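Local coordinates for R.MvaI (Kocuria varians, PDB 2OA9), which cleaves DNA as a restriction endonuclease of the MvaI/BcnI family, acting as a monomer that recognises its target sequence asymmetrically, probably with divalent metal ions, at residues 13-18 with 185-190; 70-75 with 237-242; 121-126 with 132-137. All coordinates share one frame; numbering follows the deposited sequence.

Interaction 1: 13-18 with 185-190; sequences EAIQNV and NSANLF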
loop_
_atom_site.group_PDB
_atom_site.type_symbol
_atom_site.label_atom_id
_atom_site.label_comp_id
_atom_site.label_asym_id
_atom_site.label_seq_id
_atom_site.Cartn_x
_atom_site.Cartn_y
_atom_site.Cartn_z
ATOM N N GLU A 13 3.711 23.362 -5.096
ATOM C CA GLU A 13 4.503 24.373 -5.786
ATOM C C GLU A 13 5.751 23.776 -6.414
ATOM O O GLU A 13 6.079 24.097 -7.556
ATOM C CB GLU A 13 4.816 25.549 -4.850
ATOM C CG GLU A 13 5.759 26.608 -5.413
ATOM C CD GLU A 13 5.910 27.837 -4.534
ATOM O OE1 GLU A 13 5.486 27.821 -3.366
ATOM O OE2 GLU A 13 6.448 28.856 -5.060
ATOM N N ALA A 14 6.423 22.915 -5.665
ATOM C CA ALA A 14 7.639 22.259 -6.140
ATOM C C ALA A 14 7.334 21.396 -7.372
ATOM O O ALA A 14 8.042 21.463 -8.373
ATOM C CB ALA A 14 8.268 21.437 -5.031
ATOM N N ILE A 15 6.291 20.584 -7.296
ATOM C CA ILE A 15 5.916 19.725 -8.431
ATOM C C ILE A 15 5.464 20.572 -9.632
ATOM O O ILE A 15 5.816 20.296 -10.771
ATOM C CB ILE A 15 4.853 18.726 -7.994
ATOM C CG1 ILE A 15 5.441 17.710 -7.024
ATOM C CG2 ILE A 15 4.225 18.022 -9.180
ATOM C CD1 ILE A 15 4.422 16.851 -6.311
ATOM N N GLN A 16 4.710 21.634 -9.387
ATOM C CA GLN A 16 4.280 22.524 -10.426
ATOM C C GLN A 16 5.479 23.173 -11.134
ATOM O O GLN A 16 5.459 23.325 -12.350
ATOM C CB GLN A 16 3.354 23.592 -9.837
ATOM C CG GLN A 16 2.778 24.516 -10.901
ATOM C CD GLN A 16 1.649 23.880 -11.658
ATOM O OE1 GLN A 16 0.560 23.697 -11.099
ATOM N NE2 GLN A 16 1.886 23.528 -12.932
ATOM N N ASN A 17 6.518 23.532 -10.387
ATOM C CA ASN A 17 7.707 24.105 -10.962
ATOM C C ASN A 17 8.490 23.116 -11.785
ATOM O O ASN A 17 9.056 23.496 -12.798
ATOM C CB ASN A 17 8.632 24.666 -9.886
ATOM C CG ASN A 17 8.088 25.944 -9.237
ATOM O OD1 ASN A 17 7.175 26.588 -9.752
ATOM N ND2 ASN A 17 8.650 26.304 -8.116
ATOM N N VAL A 18 8.539 21.855 -11.361
ATOM C CA VAL A 18 9.228 20.849 -12.171
ATOM C C VAL A 18 8.436 20.635 -13.477
ATOM O O VAL A 18 8.990 20.655 -14.599
ATOM C CB VAL A 18 9.399 19.520 -11.384
ATOM C CG1 VAL A 18 9.878 18.409 -12.342
ATOM C CG2 VAL A 18 10.329 19.667 -10.256
ATOM N N ASN A 185 4.855 15.821 -18.373
ATOM C CA ASN A 185 3.544 16.220 -18.820
ATOM C C ASN A 185 2.670 16.681 -17.680
ATOM O O ASN A 185 1.947 17.666 -17.810
ATOM C CB ASN A 185 2.825 15.051 -19.515
ATOM C CG ASN A 185 3.584 14.523 -20.698
ATOM O OD1 ASN A 185 4.030 15.296 -21.552
ATOM N ND2 ASN A 185 3.743 13.194 -20.754
ATOM N N SER A 186 2.667 15.877 -16.628
ATOM C CA SER A 186 1.799 16.078 -15.482
ATOM C C SER A 186 2.239 15.195 -14.375
ATOM O O SER A 186 3.103 14.327 -14.571
ATOM C CB SER A 186 0.333 15.762 -15.805
ATOM O OG SER A 186 0.122 14.395 -16.117
ATOM N N ALA A 187 1.655 15.432 -13.211
ATOM C CA ALA A 187 1.876 14.608 -12.044
ATOM C C ALA A 187 0.530 14.426 -11.338
ATOM O O ALA A 187 -0.202 15.370 -11.131
ATOM C CB ALA A 187 2.939 15.214 -11.132
ATOM N N ASN A 188 0.197 13.193 -10.979
ATOM C CA ASN A 188 -0.941 12.871 -10.162
ATOM C C ASN A 188 -0.427 12.644 -8.750
ATOM O O ASN A 188 0.282 11.664 -8.473
ATOM C CB ASN A 188 -1.622 11.593 -10.653
ATOM C CG ASN A 188 -2.261 11.762 -11.983
ATOM O OD1 ASN A 188 -1.562 11.926 -12.989
ATOM N ND2 ASN A 188 -3.572 11.630 -12.030
ATOM N N LEU A 189 -0.756 13.577 -7.856
ATOM C CA LEU A 189 -0.271 13.554 -6.472
ATOM C C LEU A 189 -1.373 12.987 -5.580
ATOM O O LEU A 189 -2.405 13.603 -5.365
ATOM C CB LEU A 189 0.097 14.976 -5.995
ATOM C CG LEU A 189 0.682 15.031 -4.586
ATOM C CD1 LEU A 189 2.009 14.365 -4.451
ATOM C CD2 LEU A 189 0.758 16.524 -4.093
ATOM N N PHE A 190 -1.109 11.788 -5.079
ATOM C CA PHE A 190 -1.967 11.097 -4.121
ATOM C C PHE A 190 -1.686 11.747 -2.780
ATOM O O PHE A 190 -0.524 11.800 -2.339
ATOM C CB PHE A 190 -1.570 9.610 -4.076
ATOM C CG PHE A 190 -2.039 8.888 -2.833
ATOM C CD1 PHE A 190 -3.333 8.414 -2.749
ATOM C CD2 PHE A 190 -1.204 8.698 -1.760
ATOM C CE1 PHE A 190 -3.769 7.740 -1.614
ATOM C CE2 PHE A 190 -1.634 8.025 -0.640
ATOM C CZ PHE A 190 -2.909 7.527 -0.582
#
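Next to the Ile-15 contact with Ala-187, the neighbouring Gln-16 has its amide nitrogen NE2 held twice, by a hydrogen bond to OXT of the C-terminal Val-249 and by a weak one to OD2 of Asp-20. Asp-20 and Val-249 both bind a cadmium ion, which places Gln-16 probably in the second shell of that site. The contact itself is an apolar helix-on-sheet packing within a PD-(D/E)XK-type nuclease fold: helix 6-19 lies against a face of the mixed sheet, over strand 179-192. The nearest CA atoms, those of Ile-15 and Ala-187, are 7.5 Å apart, so the contact is made by side chains; 123 Å² is buried in all.

Of residues 13-18, Ile-15 alone touches 185-190, and its two branches divide the work. With chi1 at -69°, CG2 is anti to the backbone N and CG1 lies beside that N; the branches therefore diverge along the strand. The methyl CG2 meets CB of Ala-187 at 3.7 Å. Ala-187 and Leu-189, two positions apart, both point toward the helix, whereas Asn-188 between them turns away. This alternation confirms that one face of a regular strand receives Ile-15.

Backbone hydrogen bonds tie Ala-187 and Leu-189 to strand 244-248, and Asn-188 and Phe-190 to strand 166-176, which makes the strand an interior one. Ile-15 also reaches Ile-248, and its side chain is about 6 Å from that of Ile-59, a calcium-binding residue in another structure of this enzyme. The second branch completes the contact: chi2 of 168° extends CD1 beyond CG1, where it crosses Leu-189 at a slant and meets its CD1 methyl at 3.9 Å.

Interaction 2: 70-75 with 237-242; sequences LTLFTK and EKLLEY. With CD (cadmium ion), chain E.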
loop_
_atom_site.group_PDB
_atom_site.type_symbol
_atom_site.label_atom_id
_atom_site.label_comp_id
_atom_site.label_asym_id
_atom_site.label_seq_id
_atom_site.Cartn_x
_atom_site.Cartn_y
_atom_site.Cartn_z
ATOM N N LEU A 70 1.899 -1.821 -4.009
ATOM C CA LEU A 70 2.201 -0.968 -2.872
ATOM C C LEU A 70 1.643 -1.621 -1.608
ATOM O O LEU A 70 0.489 -2.039 -1.572
ATOM C CB LEU A 70 1.514 0.372 -3.127
ATOM C CG LEU A 70 1.692 1.478 -2.103
ATOM C CD1 LEU A 70 3.106 2.002 -2.186
ATOM C CD2 LEU A 70 0.652 2.579 -2.341
ATOM N N THR A 71 2.451 -1.713 -0.554
ATOM C CA THR A 71 1.972 -1.987 0.784
ATOM C C THR A 71 1.665 -0.685 1.489
ATOM O O THR A 71 2.557 0.084 1.769
ATOM C CB THR A 71 3.047 -2.739 1.539
ATOM O OG1 THR A 71 3.280 -3.983 0.874
ATOM C CG2 THR A 71 2.605 -3.058 2.966
ATOM N N LEU A 72 0.398 -0.464 1.790
ATOM C CA LEU A 72 -0.046 0.753 2.469
ATOM C C LEU A 72 0.459 0.775 3.899
ATOM O O LEU A 72 0.955 1.784 4.365
ATOM C CB LEU A 72 -1.568 0.819 2.460
ATOM C CG LEU A 72 -2.181 0.925 1.049
ATOM C CD1 LEU A 72 -3.657 0.563 1.040
ATOM C CD2 LEU A 72 -1.976 2.303 0.480
ATOM N N PHE A 73 0.315 -0.353 4.570
ATOM C CA PHE A 73 0.749 -0.545 5.951
ATOM C C PHE A 73 0.623 -2.002 6.316
ATOM O O PHE A 73 -0.001 -2.781 5.610
ATOM C CB PHE A 73 -0.078 0.338 6.920
ATOM C CG PHE A 73 -1.574 0.065 6.905
ATOM C CD1 PHE A 73 -2.140 -0.923 7.663
ATOM C CD2 PHE A 73 -2.404 0.823 6.102
ATOM C CE1 PHE A 73 -3.516 -1.150 7.664
ATOM C CE2 PHE A 73 -3.766 0.568 6.048
ATOM C CZ PHE A 73 -4.329 -0.423 6.832
ATOM N N THR A 74 1.196 -2.365 7.454
ATOM C CA THR A 74 1.039 -3.679 8.049
ATOM C C THR A 74 0.394 -3.492 9.416
ATOM O O THR A 74 0.679 -2.504 10.140
ATOM C CB THR A 74 2.403 -4.435 8.186
ATOM O OG1 THR A 74 3.343 -3.641 8.927
ATOM C CG2 THR A 74 3.055 -4.639 6.858
ATOM N N LYS A 75 -0.489 -4.418 9.776
ATOM C CA LYS A 75 -1.195 -4.338 11.043
ATOM C C LYS A 75 -1.886 -5.642 11.340
ATOM O O LYS A 75 -2.681 -6.132 10.515
ATOM C CB LYS A 75 -2.213 -3.184 11.060
ATOM C CG LYS A 75 -3.047 -3.012 12.354
ATOM C CD LYS A 75 -2.197 -2.489 13.488
ATOM C CE LYS A 75 -3.053 -2.295 14.717
ATOM N NZ LYS A 75 -3.402 -3.600 15.348
ATOM N N GLU A 237 -1.327 1.883 -9.652
ATOM C CA GLU A 237 -2.306 2.603 -10.505
ATOM C C GLU A 237 -3.660 2.579 -9.889
ATOM O O GLU A 237 -4.394 3.572 -9.924
ATOM C CB GLU A 237 -2.447 1.983 -11.910
ATOM C CG GLU A 237 -1.463 2.445 -12.936
ATOM C CD GLU A 237 -1.841 3.756 -13.577
ATOM O OE1 GLU A 237 -1.801 4.755 -12.894
ATOM O OE2 GLU A 237 -2.112 3.776 -14.794
ATOM N N LYS A 238 -4.033 1.425 -9.356
ATOM C CA LYS A 238 -5.330 1.266 -8.777
ATOM C C LYS A 238 -5.594 2.227 -7.649
ATOM O O LYS A 238 -6.731 2.624 -7.399
ATOM C CB LYS A 238 -5.457 -0.154 -8.311
ATOM C CG LYS A 238 -6.849 -0.593 -8.115
ATOM C CD LYS A 238 -6.994 -2.087 -8.393
ATOM C CE LYS A 238 -6.726 -2.504 -9.837
ATOM N NZ LYS A 238 -7.941 -2.620 -10.674
ATOM N N LEU A 239 -4.559 2.624 -6.935
ATOM C CA LEU A 239 -4.680 3.608 -5.870
ATOM C C LEU A 239 -5.270 4.956 -6.342
ATOM O O LEU A 239 -6.016 5.590 -5.598
ATOM C CB LEU A 239 -3.360 3.794 -5.110
ATOM C CG LEU A 239 -3.398 4.745 -3.914
ATOM C CD1 LEU A 239 -4.444 4.346 -2.890
ATOM C CD2 LEU A 239 -1.992 4.776 -3.279
ATOM N N LEU A 240 -5.065 5.339 -7.610
ATOM C CA LEU A 240 -5.670 6.536 -8.176
ATOM C C LEU A 240 -7.179 6.454 -8.302
ATOM O O LEU A 240 -7.840 7.467 -8.481
ATOM C CB LEU A 240 -5.063 6.883 -9.542
ATOM C CG LEU A 240 -3.534 7.031 -9.533
ATOM C CD1 LEU A 240 -3.023 7.352 -10.890
ATOM C CD2 LEU A 240 -3.090 8.136 -8.518
ATOM N N GLU A 241 -7.744 5.265 -8.196
ATOM C CA GLU A 241 -9.213 5.120 -8.143
ATOM C C GLU A 241 -9.786 5.455 -6.777
ATOM O O GLU A 241 -10.903 5.964 -6.652
ATOM C CB GLU A 241 -9.592 3.685 -8.523
ATOM C CG GLU A 241 -11.039 3.224 -8.253
ATOM C CD GLU A 241 -11.344 1.788 -8.639
ATOM O OE1 GLU A 241 -10.556 1.167 -9.350
ATOM O OE2 GLU A 241 -12.403 1.266 -8.232
ATOM N N TYR A 242 -9.019 5.163 -5.733
ATOM C CA TYR A 242 -9.492 5.264 -4.347
ATOM C C TYR A 242 -9.030 6.485 -3.557
ATOM O O TYR A 242 -9.706 6.890 -2.609
ATOM C CB TYR A 242 -9.076 4.027 -3.550
ATOM C CG TYR A 242 -9.788 2.809 -4.046
ATOM C CD1 TYR A 242 -11.041 2.447 -3.532
ATOM C CD2 TYR A 242 -9.277 2.027 -5.101
ATOM C CE1 TYR A 242 -11.728 1.384 -4.019
ATOM C CE2 TYR A 242 -9.958 0.924 -5.605
ATOM C CZ TYR A 242 -11.196 0.596 -5.050
ATOM O OH TYR A 242 -11.884 -0.439 -5.516
HETATM CD CD CD E . -2.638 5.982 -14.800
#
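Leu-70 and Leu-239 form the tight part of this contact, where the CD2 methyl of one meets the CD2 methyl of the other at 3.6 Å. Both leucines put CG anti to the backbone N (chi1 -179° in Leu-70, -176° in Leu-239), and the two branched ends converge at a slant across a separation of 8.8 Å between their CA atoms. Leu-72, two positions further along the strand, points to the same side, but its CD2 stands 4.5 Å from Leu-239 CD2, a much looser touch. The contact is small, 89 Å² in total, and both close approaches end on CD2 of Leu-239.

Away from this contact the short helix carries the exposed Glu-241 and Glu-237, whose carboxylate is a chelate: OE1 lies 2.4 Å and OE2 2.3 Å from a cadmium ion that His-62 also binds through ND1. A bend at chi2 (-82°) turns the carboxylate back along the helix surface, towards Leu-240, which also comes near the metal. Metal and leucine contact occupy different sides of the helix.

Leu-70 lies about 5 Å, side chain to side chain, from Glu-58, a calcium ligand in another structure of this enzyme. In the fold, strand 69-74 is an edge of the antiparallel sheet and pairs with strand 225-235; Leu-239 packs on Ile-234 of that strand, Leu-70 and Leu-239 share Ile-166 of strand 166-176, and Leu-72 meets Leu-198 of helix 195-204.

Interaction 3: 121-126 with 132-137; sequences FKIDID and VRLEVF. With CD (cadmium ion), chain G.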
loop_
_atom_site.group_PDB
_atom_site.type_symbol
_atom_site.label_atom_id
_atom_site.label_comp_id
_atom_site.label_asym_id
_atom_site.label_seq_id
_atom_site.Cartn_x
_atom_site.Cartn_y
_atom_site.Cartn_z
ATOM N N PHE A 121 -10.529 -18.524 2.730
ATOM C CA PHE A 121 -10.598 -17.268 3.451
ATOM C C PHE A 121 -11.274 -16.210 2.594
ATOM O O PHE A 121 -11.081 -16.192 1.393
ATOM C CB PHE A 121 -9.213 -16.754 3.859
ATOM C CG PHE A 121 -8.431 -17.716 4.672
ATOM C CD1 PHE A 121 -8.516 -17.698 6.062
ATOM C CD2 PHE A 121 -7.613 -18.655 4.073
ATOM C CE1 PHE A 121 -7.816 -18.603 6.830
ATOM C CE2 PHE A 121 -6.901 -19.565 4.848
ATOM C CZ PHE A 121 -7.017 -19.539 6.211
ATOM N N LYS A 122 -11.981 -15.283 3.258
ATOM C CA LYS A 122 -12.530 -14.084 2.610
ATOM C C LYS A 122 -12.552 -12.939 3.615
ATOM O O LYS A 122 -12.732 -13.149 4.807
ATOM C CB LYS A 122 -13.912 -14.369 2.070
ATOM C CG LYS A 122 -14.451 -13.238 1.175
ATOM C CD LYS A 122 -15.647 -13.706 0.327
ATOM C CE LYS A 122 -16.836 -14.232 1.069
ATOM N NZ LYS A 122 -17.553 -13.205 1.845
ATOM N N ILE A 123 -12.417 -11.706 3.162
ATOM C CA ILE A 123 -12.646 -10.546 4.035
ATOM C C ILE A 123 -14.089 -10.063 3.854
ATOM O O ILE A 123 -14.634 -10.040 2.751
ATOM C CB ILE A 123 -11.675 -9.400 3.715
ATOM C CG1 ILE A 123 -10.202 -9.875 3.764
ATOM C CG2 ILE A 123 -11.918 -8.187 4.652
ATOM C CD1 ILE A 123 -9.737 -10.254 5.135
ATOM N N ASP A 124 -14.754 -9.773 4.953
ATOM C CA ASP A 124 -16.078 -9.157 4.918
ATOM C C ASP A 124 -16.070 -7.889 5.769
ATOM O O ASP A 124 -15.564 -7.866 6.893
ATOM C CB ASP A 124 -17.230 -10.131 5.321
ATOM C CG ASP A 124 -18.574 -9.606 4.975
ATOM O OD1 ASP A 124 -18.868 -9.427 3.759
ATOM O OD2 ASP A 124 -19.410 -9.280 5.852
ATOM N N ILE A 125 -16.670 -6.827 5.251
ATOM C CA ILE A 125 -16.762 -5.589 5.999
ATOM C C ILE A 125 -18.049 -5.579 6.817
ATOM O O ILE A 125 -19.140 -5.594 6.283
ATOM C CB ILE A 125 -16.674 -4.327 5.081
ATOM C CG1 ILE A 125 -15.557 -4.409 4.045
ATOM C CG2 ILE A 125 -16.500 -3.088 5.954
ATOM C CD1 ILE A 125 -14.101 -4.484 4.579
ATOM N N ASP A 126 -17.902 -5.535 8.136
ATOM C CA ASP A 126 -19.025 -5.415 9.055
ATOM C C ASP A 126 -19.224 -3.920 9.308
ATOM O O ASP A 126 -18.776 -3.406 10.307
ATOM C CB ASP A 126 -18.686 -6.188 10.332
ATOM C CG ASP A 126 -19.818 -6.297 11.283
ATOM O OD1 ASP A 126 -20.844 -5.546 11.128
ATOM O OD2 ASP A 126 -19.734 -7.108 12.224
ATOM N N VAL A 132 -13.526 -4.955 10.187
ATOM C CA VAL A 132 -13.200 -5.733 8.998
ATOM C C VAL A 132 -12.907 -7.145 9.470
ATOM O O VAL A 132 -11.942 -7.350 10.229
ATOM C CB VAL A 132 -11.961 -5.116 8.303
ATOM C CG1 VAL A 132 -11.481 -5.949 7.148
ATOM C CG2 VAL A 132 -12.240 -3.688 7.882
ATOM N N ARG A 133 -13.721 -8.111 9.054
ATOM C CA ARG A 133 -13.619 -9.482 9.526
ATOM C C ARG A 133 -12.950 -10.404 8.546
ATOM O O ARG A 133 -13.164 -10.301 7.324
ATOM C CB ARG A 133 -15.007 -10.051 9.815
ATOM C CG ARG A 133 -15.763 -9.320 10.852
ATOM C CD ARG A 133 -17.097 -9.937 11.218
ATOM N NE ARG A 133 -17.764 -9.229 12.320
ATOM C CZ ARG A 133 -17.516 -9.442 13.615
ATOM N NH1 ARG A 133 -16.642 -10.358 14.019
ATOM N NH2 ARG A 133 -18.142 -8.719 14.535
ATOM N N LEU A 134 -12.142 -11.309 9.094
ATOM C CA LEU A 134 -11.649 -12.474 8.354
ATOM C C LEU A 134 -12.606 -13.642 8.513
ATOM O O LEU A 134 -12.740 -14.183 9.611
ATOM C CB LEU A 134 -10.236 -12.852 8.841
ATOM C CG LEU A 134 -9.567 -14.049 8.161
ATOM C CD1 LEU A 134 -9.289 -13.711 6.742
ATOM C CD2 LEU A 134 -8.320 -14.396 8.853
ATOM N N GLU A 135 -13.237 -14.054 7.413
ATOM C CA GLU A 135 -14.035 -15.243 7.360
ATOM C C GLU A 135 -13.228 -16.463 6.960
ATOM O O GLU A 135 -12.433 -16.394 6.011
ATOM C CB GLU A 135 -15.170 -15.047 6.340
ATOM C CG GLU A 135 -16.148 -13.926 6.652
ATOM C CD GLU A 135 -17.196 -13.716 5.560
ATOM O OE1 GLU A 135 -16.932 -13.969 4.353
ATOM O OE2 GLU A 135 -18.285 -13.240 5.943
ATOM N N VAL A 136 -13.455 -17.562 7.675
ATOM C CA VAL A 136 -12.744 -18.810 7.455
ATOM C C VAL A 136 -13.763 -19.877 7.116
ATOM O O VAL A 136 -14.760 -20.034 7.810
ATOM C CB VAL A 136 -11.899 -19.217 8.665
ATOM C CG1 VAL A 136 -11.033 -20.369 8.326
ATOM C CG2 VAL A 136 -11.024 -18.045 9.186
ATOM N N PHE A 137 -13.480 -20.606 6.045
ATOM C CA PHE A 137 -14.348 -21.640 5.530
ATOM C C PHE A 137 -13.589 -22.940 5.489
ATOM O O PHE A 137 -12.399 -22.979 5.136
ATOM C CB PHE A 137 -14.784 -21.315 4.090
ATOM C CG PHE A 137 -15.496 -20.001 3.938
ATOM C CD1 PHE A 137 -16.871 -19.927 3.886
ATOM C CD2 PHE A 137 -14.768 -18.831 3.801
ATOM C CE1 PHE A 137 -17.518 -18.711 3.727
ATOM C CE2 PHE A 137 -15.422 -17.606 3.676
ATOM C CZ PHE A 137 -16.765 -17.548 3.654
HETATM CD CD CD G . -21.071 -8.826 3.919
HETATM O O HOH W 1 -20.598 -6.700 4.419
#
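Arg-133 sets CG beside its backbone N (chi1 -61°) and runs extended from CG to NE, while Asp-126 turns CG beside its carbonyl carbon (chi1 -172°); the two lie alongside each other near the turn of a beta hairpin. The guanidinium grips OD2 of Asp-126 side-on in its own plane, from NE at 2.9 Å, on the anti lone pair, and from NH2 at 3.2 Å. Arg-133 NH1 continues to Asn-146 O on strand 143-151, linking three strands. A leucine in place of Arg-133 would take away both donors to Asp-126 OD2 and the bond to Asn-146 O, and the carboxylate would probably be freer to turn.

On the same face Lys-122 brings NZ to 2.7 Å from Glu-135 OE1 in a salt bridge, approaching on the syn side, slightly out of the carboxylate plane. Asp-124 chelates a cadmium ion through OD1 (2.3 Å) and OD2 (2.6 Å), and a water on the metal donates to Ile-125 O. Asp-124 and Ile-125 bind calcium in another structure of this enzyme. The metal's charge probably eases the approach of Asp-124 OD2 to Glu-135 OE2, 4.1 Å apart.

Paired backbone bonds at Lys-122 with Glu-135 and Asp-124 with Arg-133 fix the antiparallel register. The other face is apolar: Phe-121 lies beside Val-136, and helix 195-204 covers Ile-123, Ile-125 and Val-132. Packing there is tightest between Ile-123 CG2 and Val-132 CG1, at 3.4 Å.

The segments follow the chain as 13-18, 70-75, 121-126, 132-137, 185-190 and 237-242, so interactions 1 and 2 interlock in sequence while the hairpin of interaction 3 falls within both spans. In space they form a progression: centres are 20 Å apart for interactions 1 and 2, 19 Å for 2 and 3, and 39 Å for 1 and 3. The first two touch, Phe-190 CE1 meeting Leu-239 CD1 at 3.7 Å, and both pack on strand 166-176. Helix 195-204 bridges interactions 2 and 3, whose nearest atoms are about 9 Å apart. Interaction 2 therefore sits centrally, between the mixed sheet and the hairpin, consistent with an elongated monomer.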